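Local coordinates for protein alpha-acetolactate decarboxylase (Bacillus subtilis subsp. subtilis str. 168, PDB 5XNE) that converts acetolactate into acetoin, releasing carbon dioxide, a step on the bacterial route from pyruvate to butane-2,3-diol, at residues Y110-D115 / C195-S200. Sequence-based numbering, arbitrary orientation.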
loop_
_atom_site.group_PDB
_atom_site.type_symbol
_atom_site.label_atom_id
_atom_site.label_comp_id
_atom_site.label_asym_id
_atom_site.label_seq_id
_atom_site.Cartn_x
_atom_site.Cartn_y
_atom_site.Cartn_z
ATOM N N TYR B 110 -7.805 -10.582 1.291
ATOM C CA TYR B 110 -8.678 -11.536 1.981
ATOM C C TYR B 110 -8.113 -11.916 3.335
ATOM O O TYR B 110 -6.900 -12.040 3.498
ATOM C CB TYR B 110 -8.880 -12.825 1.159
ATOM C CG TYR B 110 -9.434 -12.575 -0.217
ATOM C CD1 TYR B 110 -8.583 -12.328 -1.285
ATOM C CD2 TYR B 110 -10.804 -12.557 -0.440
ATOM C CE1 TYR B 110 -9.079 -12.083 -2.562
ATOM C CE2 TYR B 110 -11.313 -12.309 -1.711
ATOM C CZ TYR B 110 -10.438 -12.072 -2.763
ATOM O OH TYR B 110 -10.927 -11.825 -4.032
ATOM N N ALA B 111 -8.999 -12.109 4.301
ATOM C CA ALA B 111 -8.629 -12.798 5.525
ATOM C C ALA B 111 -9.089 -14.233 5.360
ATOM O O ALA B 111 -10.140 -14.495 4.751
ATOM C CB ALA B 111 -9.268 -12.164 6.739
ATOM N N ILE B 112 -8.308 -15.166 5.879
ATOM C CA ILE B 112 -8.654 -16.570 5.718
ATOM C C ILE B 112 -8.386 -17.348 6.994
ATOM O O ILE B 112 -7.390 -17.134 7.689
ATOM C CB ILE B 112 -7.893 -17.192 4.532
ATOM C CG1 ILE B 112 -8.286 -18.663 4.330
ATOM C CG2 ILE B 112 -6.414 -17.096 4.746
ATOM C CD1 ILE B 112 -7.732 -19.247 3.040
ATOM N N ARG B 113 -9.303 -18.270 7.285
ATOM C CA ARG B 113 -9.260 -19.070 8.488
ATOM C C ARG B 113 -9.577 -20.519 8.160
ATOM O O ARG B 113 -10.527 -20.805 7.431
ATOM C CB ARG B 113 -10.251 -18.522 9.505
ATOM C CG ARG B 113 -10.287 -19.243 10.804
ATOM C CD ARG B 113 -11.290 -18.564 11.703
ATOM N NE ARG B 113 -11.515 -19.350 12.895
ATOM C CZ ARG B 113 -12.161 -18.901 13.960
ATOM N NH1 ARG B 113 -12.609 -17.648 13.980
ATOM N NH2 ARG B 113 -12.333 -19.702 15.003
ATOM N N ILE B 114 -8.755 -21.406 8.695
ATOM C CA ILE B 114 -8.915 -22.844 8.555
ATOM C C ILE B 114 -9.109 -23.413 9.953
ATOM O O ILE B 114 -8.209 -23.296 10.782
ATOM C CB ILE B 114 -7.668 -23.513 7.943
ATOM C CG1 ILE B 114 -7.514 -23.292 6.443
ATOM C CG2 ILE B 114 -7.724 -24.955 8.166
ATOM C CD1 ILE B 114 -6.328 -24.076 5.904
ATOM N N ASP B 115 -10.254 -24.029 10.225
ATOM C CA ASP B 115 -10.481 -24.634 11.531
ATOM C C ASP B 115 -10.673 -26.128 11.379
ATOM O O ASP B 115 -11.554 -26.567 10.653
ATOM C CB ASP B 115 -11.701 -24.034 12.220
ATOM C CG ASP B 115 -11.568 -22.547 12.439
ATOM O OD1 ASP B 115 -10.873 -22.143 13.392
ATOM O OD2 ASP B 115 -12.166 -21.787 11.655
ATOM N N CYS B 195 -10.858 -29.830 7.377
ATOM C CA CYS B 195 -11.079 -28.528 7.992
ATOM C C CYS B 195 -12.218 -27.767 7.343
ATOM O O CYS B 195 -12.631 -28.069 6.221
ATOM C CB CYS B 195 -9.801 -27.681 7.927
ATOM S SG CYS B 195 -9.393 -26.979 6.283
ATOM N N THR B 196 -12.721 -26.775 8.066
ATOM C CA THR B 196 -13.621 -25.787 7.501
ATOM C C THR B 196 -12.823 -24.530 7.160
ATOM O O THR B 196 -11.982 -24.080 7.951
ATOM C CB THR B 196 -14.776 -25.446 8.464
ATOM O OG1 THR B 196 -15.571 -24.383 7.922
ATOM C CG2 THR B 196 -14.254 -25.035 9.825
ATOM N N VAL B 197 -13.066 -23.995 5.968
ATOM C CA VAL B 197 -12.447 -22.745 5.545
ATOM C C VAL B 197 -13.468 -21.624 5.568
ATOM O O VAL B 197 -14.628 -21.805 5.183
ATOM C CB VAL B 197 -11.853 -22.846 4.135
ATOM C CG1 VAL B 197 -11.078 -21.575 3.790
ATOM C CG2 VAL B 197 -10.937 -24.052 4.041
ATOM N N THR B 198 -13.042 -20.456 6.036
ATOM C CA THR B 198 -13.879 -19.271 5.999
ATOM C C THR B 198 -13.012 -18.138 5.462
ATOM O O THR B 198 -11.848 -18.012 5.857
ATOM C CB THR B 198 -14.441 -18.918 7.384
ATOM O OG1 THR B 198 -15.019 -20.089 7.978
ATOM C CG2 THR B 198 -15.525 -17.882 7.264
ATOM N N ILE B 199 -13.569 -17.345 4.551
ATOM C CA ILE B 199 -12.825 -16.278 3.872
ATOM C C ILE B 199 -13.598 -14.960 3.942
ATOM O O ILE B 199 -14.833 -14.928 3.797
ATOM C CB ILE B 199 -12.536 -16.640 2.400
ATOM C CG1 ILE B 199 -11.726 -17.937 2.321
ATOM C CG2 ILE B 199 -11.780 -15.521 1.696
ATOM C CD1 ILE B 199 -11.415 -18.395 0.913
ATOM N N SER B 200 -12.866 -13.869 4.183
ATOM C CA SER B 200 -13.458 -12.544 4.294
ATOM C C SER B 200 -12.778 -11.611 3.291
ATOM O O SER B 200 -11.559 -11.467 3.299
ATOM C CB SER B 200 -13.318 -12.020 5.724
ATOM O OG SER B 200 -14.040 -10.816 5.920
HETATM O O HOH W 1 -13.039 -21.540 9.255
#
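With CG1 of Ile-112 anti to its backbone N (chi1 -178°) and CG1 of Ile-199 anti to its carbonyl carbon (chi1 -59°), the two side chains run alongside each other in the same direction, CG1 to CG1 4.0 Å. They belong to neighbouring antiparallel beta strands, 110-115 and 195-200, of the acetolactate decarboxylase fold. Ala-111/Ser-200, Arg-113/Thr-198 and Asp-115/Thr-196 are hydrogen-bonded pairs, each closed by two backbone bonds; Ile-112/Ile-199 and Ile-114/Val-197 are the non-hydrogen-bonded pairs between them. The isoleucines and Val-197 form an apolar face covered by helix 92-100, where Phe-95 touches Ile-112, Ile-114 and Val-197. Strands 151-160 and 82-86 continue the pairing beyond 110-115 and 195-200 respectively.

The opposite face is largely polar. Arg-113, extended from CG to NE, holds Asp-115 through two nitrogens, both on one oxygen: NE donates to the syn lone pair of Asp-115 OD1 at 2.9 Å, while NH2 reaches OD1 from above the carboxylate plane. Thr-154 also bonds to OD1, and Asp-49 forms a salt bridge with NH1 of the arginine. An alanine in place of Arg-113 would probably leave the Asp-115 carboxylate without its charged mate and freer to turn, and Asp-49 without its arginine partner. A water is hydrogen-bonded to Asp-115 OD2 at 2.6 Å, to Thr-196 O and to Thr-198 OG1, linking the strands beside their backbone bonds. At the Asp-115/Thr-196 pair, CG2 of Thr-196 rests 3.6 Å from CB of Asp-115.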